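Local coordinates for protein aeromonas extracellular serine protease (Aeromonas sobria, PDB 3WQB) that cleaves peptide bonds after paired basic residues, one of them lysine, as a secreted, calcium-binding subtilisin-type serine protease and probable virulence factor, at residues A[364-376]-A[406-418]. The protein carries 1 engineered substitution. Sequence-based numbering, arbitrary orientation.
Sequences LLARSATRVDAKH and MWFSPTYGFGLID
The hydroxyl of Y412 is held by two hydrogen bonds: it donates to D373 OD2 (Y412 OH to OD2 2.6 Å) and accepts from the backbone N of R267. The D373 carboxylate uses its anti side and stands at 78° to the phenol ring. V372 CG2 lies over one face of the same ring and T411 CG2 over the other, while the ring edge points at the face of H376, an offset edge-to-face pair with planes at 83°. H376 is fixed in rotation because its ND1 donates to D373 O, 2.8 Å away and in the ring plane, and a water joins NE2 to T411 OG1. Further along, T370 and L416 form a single antiparallel hydrogen-bonded bridge, T370 N to L416 O 2.8 Å. Beside it G415 CA packs 3.2 Å from T370 O. R371, its chain bent at chi3 (39°), lays its guanidinium flat on the W407 indole, CZ 3.9 Å from the centroid of the five-membered ring, a cation-pi stack. A366 CB sits over the F414 ring, 3.6 Å from F414 CD1. The contact joins the C-terminal end of helix 358-368 to the loop entering helix 419-426; D418 caps the latter, its OD1 accepting from K421 N and N58 ND2. Edge strand 277-282 of the parallel subtilisin sheet makes backbone hydrogen bonds with F414, G415 and I417, and helix 335-352 packs against L365 and I417.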
loop_
_atom_site.group_PDB
_atom_site.type_symbol
_atom_site.label_atom_id
_atom_site.label_comp_id
_atom_site.label_asym_id
_atom_site.label_seq_id
_atom_site.Cartn_x
_atom_site.Cartn_y
_atom_site.Cartn_z
ATOM N N LEU A 364 -15.462 9.532 -7.828
ATOM C CA LEU A 364 -15.349 10.982 -7.750
ATOM C C LEU A 364 -13.897 11.438 -7.637
ATOM O O LEU A 364 -13.509 12.383 -8.305
ATOM C CB LEU A 364 -16.181 11.515 -6.581
ATOM C CG LEU A 364 -17.681 11.365 -6.830
ATOM C CD1 LEU A 364 -18.447 11.411 -5.529
ATOM C CD2 LEU A 364 -18.173 12.430 -7.790
ATOM N N LEU A 365 -13.111 10.773 -6.791
ATOM C CA LEU A 365 -11.690 11.077 -6.672
ATOM C C LEU A 365 -10.944 10.854 -7.982
ATOM O O LEU A 365 -10.109 11.672 -8.377
ATOM C CB LEU A 365 -11.072 10.249 -5.543
ATOM C CG LEU A 365 -11.424 10.718 -4.127
ATOM C CD1 LEU A 365 -11.160 9.631 -3.101
ATOM C CD2 LEU A 365 -10.675 11.997 -3.775
ATOM N N ALA A 366 -11.231 9.737 -8.649
ATOM C CA ALA A 366 -10.574 9.437 -9.925
ATOM C C ALA A 366 -10.904 10.471 -10.997
ATOM O O ALA A 366 -10.007 10.950 -11.683
ATOM C CB ALA A 366 -10.908 8.043 -10.404
ATOM N N ARG A 367 -12.180 10.836 -11.111
ATOM C CA ARG A 367 -12.609 11.704 -12.208
ATOM C C ARG A 367 -12.263 13.165 -11.968
ATOM O O ARG A 367 -12.309 13.971 -12.892
ATOM C CB ARG A 367 -14.103 11.550 -12.478
ATOM C CG ARG A 367 -14.455 10.184 -13.040
ATOM C CD ARG A 367 -15.946 10.113 -13.315
ATOM N NE ARG A 367 -16.476 8.750 -13.385
ATOM C CZ ARG A 367 -16.334 7.923 -14.419
ATOM N NH1 ARG A 367 -15.644 8.286 -15.495
ATOM N NH2 ARG A 367 -16.880 6.711 -14.365
ATOM N N SER A 368 -11.921 13.505 -10.726
ATOM C CA SER A 368 -11.561 14.881 -10.389
ATOM C C SER A 368 -10.055 15.101 -10.197
ATOM O O SER A 368 -9.618 16.229 -9.988
ATOM C CB SER A 368 -12.310 15.328 -9.135
ATOM O OG SER A 368 -11.931 14.558 -8.005
ATOM N N ALA A 369 -9.272 14.027 -10.231
ATOM C CA ALA A 369 -7.834 14.121 -9.952
ATOM C C ALA A 369 -7.078 14.936 -11.004
ATOM O O ALA A 369 -7.467 14.993 -12.175
ATOM C CB ALA A 369 -7.242 12.725 -9.795
ATOM N N THR A 370 -6.004 15.583 -10.562
ATOM C CA THR A 370 -5.212 16.493 -11.399
ATOM C C THR A 370 -4.104 15.730 -12.106
ATOM O O THR A 370 -3.361 14.954 -11.479
ATOM C CB THR A 370 -4.606 17.621 -10.531
ATOM O OG1 THR A 370 -5.643 18.262 -9.783
ATOM C CG2 THR A 370 -3.855 18.657 -11.374
ATOM N N ARG A 371 -3.996 15.952 -13.413
ATOM C CA ARG A 371 -2.953 15.315 -14.216
ATOM C C ARG A 371 -1.614 16.053 -14.065
ATOM O O ARG A 371 -1.148 16.746 -14.974
ATOM C CB ARG A 371 -3.402 15.220 -15.679
ATOM C CG ARG A 371 -2.567 14.258 -16.537
ATOM C CD ARG A 371 -3.273 13.782 -17.817
ATOM N NE ARG A 371 -4.061 14.821 -18.487
ATOM C CZ ARG A 371 -3.699 15.475 -19.589
ATOM N NH1 ARG A 371 -2.547 15.211 -20.193
ATOM N NH2 ARG A 371 -4.503 16.401 -20.094
ATOM N N VAL A 372 -1.005 15.907 -12.892
ATOM C CA VAL A 372 0.288 16.523 -12.616
ATOM C C VAL A 372 1.373 15.882 -13.470
ATOM O O VAL A 372 1.228 14.740 -13.931
ATOM C CB VAL A 372 0.667 16.379 -11.132
ATOM C CG1 VAL A 372 -0.196 17.287 -10.270
ATOM C CG2 VAL A 372 0.573 14.918 -10.686
ATOM N N ASP A 373 2.466 16.611 -13.692
ATOM C CA ASP A 373 3.628 16.072 -14.383
ATOM C C ASP A 373 3.189 15.454 -15.714
ATOM O O ASP A 373 3.537 14.313 -16.042
ATOM C CB ASP A 373 4.331 15.042 -13.493
ATOM C CG ASP A 373 5.725 14.682 -13.977
ATOM O OD1 ASP A 373 6.289 15.390 -14.838
ATOM O OD2 ASP A 373 6.257 13.673 -13.476
ATOM N N ALA A 374 2.449 16.241 -16.489
ATOM C CA ALA A 374 1.695 15.723 -17.631
ATOM C C ALA A 374 2.566 15.165 -18.741
ATOM O O ALA A 374 2.115 14.334 -19.528
ATOM C CB ALA A 374 0.790 16.815 -18.191
ATOM N N LYS A 375 3.809 15.622 -18.810
ATOM C CA LYS A 375 4.674 15.269 -19.926
ATOM C C LYS A 375 5.730 14.228 -19.574
ATOM O O LYS A 375 6.579 13.920 -20.403
ATOM C CB LYS A 375 5.365 16.518 -20.489
ATOM C CG LYS A 375 4.439 17.643 -20.931
ATOM C CD LYS A 375 5.203 18.972 -20.969
ATOM C CE LYS A 375 5.525 19.506 -19.567
ATOM N NZ LYS A 375 6.337 20.749 -19.612
ATOM N N HIS A 376 5.712 13.685 -18.355
ATOM C CA HIS A 376 6.777 12.746 -17.988
ATOM C C HIS A 376 6.809 11.571 -18.966
ATOM O O HIS A 376 5.772 11.079 -19.406
ATOM C CB HIS A 376 6.710 12.318 -16.514
ATOM C CG HIS A 376 5.657 11.298 -16.201
ATOM N ND1 HIS A 376 4.331 11.626 -16.012
ATOM C CD2 HIS A 376 5.744 9.960 -16.006
ATOM C CE1 HIS A 376 3.642 10.531 -15.737
ATOM N NE2 HIS A 376 4.478 9.507 -15.719
ATOM N N MET A 406 -10.428 8.034 -19.631
ATOM C CA MET A 406 -9.766 8.226 -18.339
ATOM C C MET A 406 -8.249 8.268 -18.506
ATOM O O MET A 406 -7.648 7.344 -19.064
ATOM C CB MET A 406 -10.128 7.094 -17.369
ATOM C CG MET A 406 -11.587 7.027 -16.958
ATOM S SD MET A 406 -12.144 8.376 -15.901
ATOM C CE MET A 406 -11.202 8.092 -14.401
ATOM N N TRP A 407 -7.639 9.334 -18.002
ATOM C CA TRP A 407 -6.190 9.449 -17.969
ATOM C C TRP A 407 -5.654 8.654 -16.795
ATOM O O TRP A 407 -6.182 8.732 -15.681
ATOM C CB TRP A 407 -5.771 10.907 -17.815
ATOM C CG TRP A 407 -5.883 11.697 -19.080
ATOM C CD1 TRP A 407 -6.901 12.530 -19.443
ATOM C CD2 TRP A 407 -4.928 11.738 -20.144
ATOM N NE1 TRP A 407 -6.642 13.086 -20.672
ATOM C CE2 TRP A 407 -5.435 12.623 -21.126
ATOM C CE3 TRP A 407 -3.691 11.116 -20.364
ATOM C CZ2 TRP A 407 -4.749 12.892 -22.318
ATOM C CZ3 TRP A 407 -3.007 11.392 -21.542
ATOM C CH2 TRP A 407 -3.538 12.278 -22.501
ATOM N N PHE A 408 -4.563 7.931 -17.027
ATOM C CA PHE A 408 -3.974 7.103 -15.978
ATOM C C PHE A 408 -2.475 6.979 -16.187
ATOM O O PHE A 408 -2.010 6.900 -17.325
ATOM C CB PHE A 408 -4.608 5.700 -15.980
ATOM C CG PHE A 408 -4.091 4.808 -14.882
ATOM C CD1 PHE A 408 -4.631 4.898 -13.601
ATOM C CD2 PHE A 408 -3.058 3.899 -15.114
ATOM C CE1 PHE A 408 -4.150 4.103 -12.559
ATOM C CE2 PHE A 408 -2.566 3.088 -14.075
ATOM C CZ PHE A 408 -3.118 3.199 -12.793
ATOM N N SER A 409 -1.733 6.950 -15.082
ATOM C CA SER A 409 -0.312 6.617 -15.130
ATOM C C SER A 409 0.030 5.711 -13.942
ATOM O O SER A 409 -0.585 5.822 -12.881
ATOM C CB SER A 409 0.543 7.884 -15.118
ATOM O OG SER A 409 0.378 8.604 -13.902
ATOM N N PRO A 410 1.007 4.807 -14.109
ATOM C CA PRO A 410 1.402 4.000 -12.955
ATOM C C PRO A 410 2.074 4.838 -11.861
ATOM O O PRO A 410 2.092 4.428 -10.704
ATOM C CB PRO A 410 2.385 2.981 -13.552
ATOM C CG PRO A 410 2.886 3.639 -14.794
ATOM C CD PRO A 410 1.723 4.387 -15.333
ATOM N N THR A 411 2.618 6.003 -12.216
ATOM C CA THR A 411 3.238 6.862 -11.211
ATOM C C THR A 411 2.200 7.572 -10.332
ATOM O O THR A 411 2.341 7.598 -9.103
ATOM C CB THR A 411 4.201 7.872 -11.864
ATOM O OG1 THR A 411 5.252 7.151 -12.509
ATOM C CG2 THR A 411 4.794 8.805 -10.824
ATOM N N TYR A 412 1.182 8.154 -10.959
ATOM C CA TYR A 412 0.237 9.021 -10.259
ATOM C C TYR A 412 -1.174 8.442 -10.156
ATOM O O TYR A 412 -2.071 9.098 -9.627
ATOM C CB TYR A 412 0.201 10.402 -10.943
ATOM C CG TYR A 412 1.557 11.049 -11.036
ATOM C CD1 TYR A 412 2.168 11.578 -9.903
ATOM C CD2 TYR A 412 2.236 11.112 -12.245
ATOM C CE1 TYR A 412 3.416 12.154 -9.972
ATOM C CE2 TYR A 412 3.489 11.688 -12.327
ATOM C CZ TYR A 412 4.072 12.209 -11.179
ATOM O OH TYR A 412 5.317 12.790 -11.232
ATOM N N GLY A 413 -1.373 7.226 -10.666
ATOM C CA GLY A 413 -2.723 6.682 -10.779
ATOM C C GLY A 413 -3.557 7.593 -11.672
ATOM O O GLY A 413 -3.119 8.011 -12.753
ATOM N N PHE A 414 -4.767 7.905 -11.214
ATOM C CA PHE A 414 -5.634 8.840 -11.921
ATOM C C PHE A 414 -5.204 10.296 -11.737
ATOM O O PHE A 414 -5.706 11.187 -12.428
ATOM C CB PHE A 414 -7.099 8.619 -11.522
ATOM C CG PHE A 414 -7.614 7.281 -11.953
ATOM C CD1 PHE A 414 -7.799 6.253 -11.029
ATOM C CD2 PHE A 414 -7.840 7.021 -13.303
ATOM C CE1 PHE A 414 -8.237 4.997 -11.446
ATOM C CE2 PHE A 414 -8.266 5.772 -13.728
ATOM C CZ PHE A 414 -8.465 4.761 -12.802
ATOM N N GLY A 415 -4.254 10.524 -10.832
ATOM C CA GLY A 415 -3.699 11.851 -10.620
ATOM C C GLY A 415 -3.648 12.273 -9.170
ATOM O O GLY A 415 -3.952 11.497 -8.255
ATOM N N LEU A 416 -3.255 13.528 -8.966
ATOM C CA LEU A 416 -3.193 14.097 -7.632
ATOM C C LEU A 416 -4.587 14.470 -7.135
ATOM O O LEU A 416 -5.355 15.128 -7.834
ATOM C CB LEU A 416 -2.284 15.325 -7.635
ATOM C CG LEU A 416 -2.246 16.214 -6.392
ATOM C CD1 LEU A 416 -1.726 15.453 -5.186
ATOM C CD2 LEU A 416 -1.423 17.468 -6.651
ATOM N N ILE A 417 -4.899 14.055 -5.915
ATOM C CA ILE A 417 -6.180 14.390 -5.292
ATOM C C ILE A 417 -6.513 15.878 -5.425
ATOM O O ILE A 417 -5.666 16.743 -5.171
ATOM C CB ILE A 417 -6.172 13.990 -3.819
ATOM C CG1 ILE A 417 -6.133 12.462 -3.704
ATOM C CG2 ILE A 417 -7.384 14.567 -3.089
ATOM C CD1 ILE A 417 -6.009 11.946 -2.277
ATOM N N ASP A 418 -7.752 16.160 -5.819
ATOM C CA ASP A 418 -8.281 17.520 -5.880
ATOM C C ASP A 418 -9.597 17.484 -5.119
ATOM O O ASP A 418 -10.639 17.142 -5.672
ATOM C CB ASP A 418 -8.498 17.931 -7.339
ATOM C CG ASP A 418 -8.991 19.365 -7.502
ATOM O OD1 ASP A 418 -9.558 19.937 -6.543
ATOM O OD2 ASP A 418 -8.842 19.898 -8.628
HETATM O O HOH W 1 -9.486 14.008 -6.756
HETATM O O HOH W 2 -8.129 18.383 -10.739
HETATM O O HOH W 3 -5.818 13.451 -13.878
HETATM O O HOH W 4 3.930 6.918 -14.860
#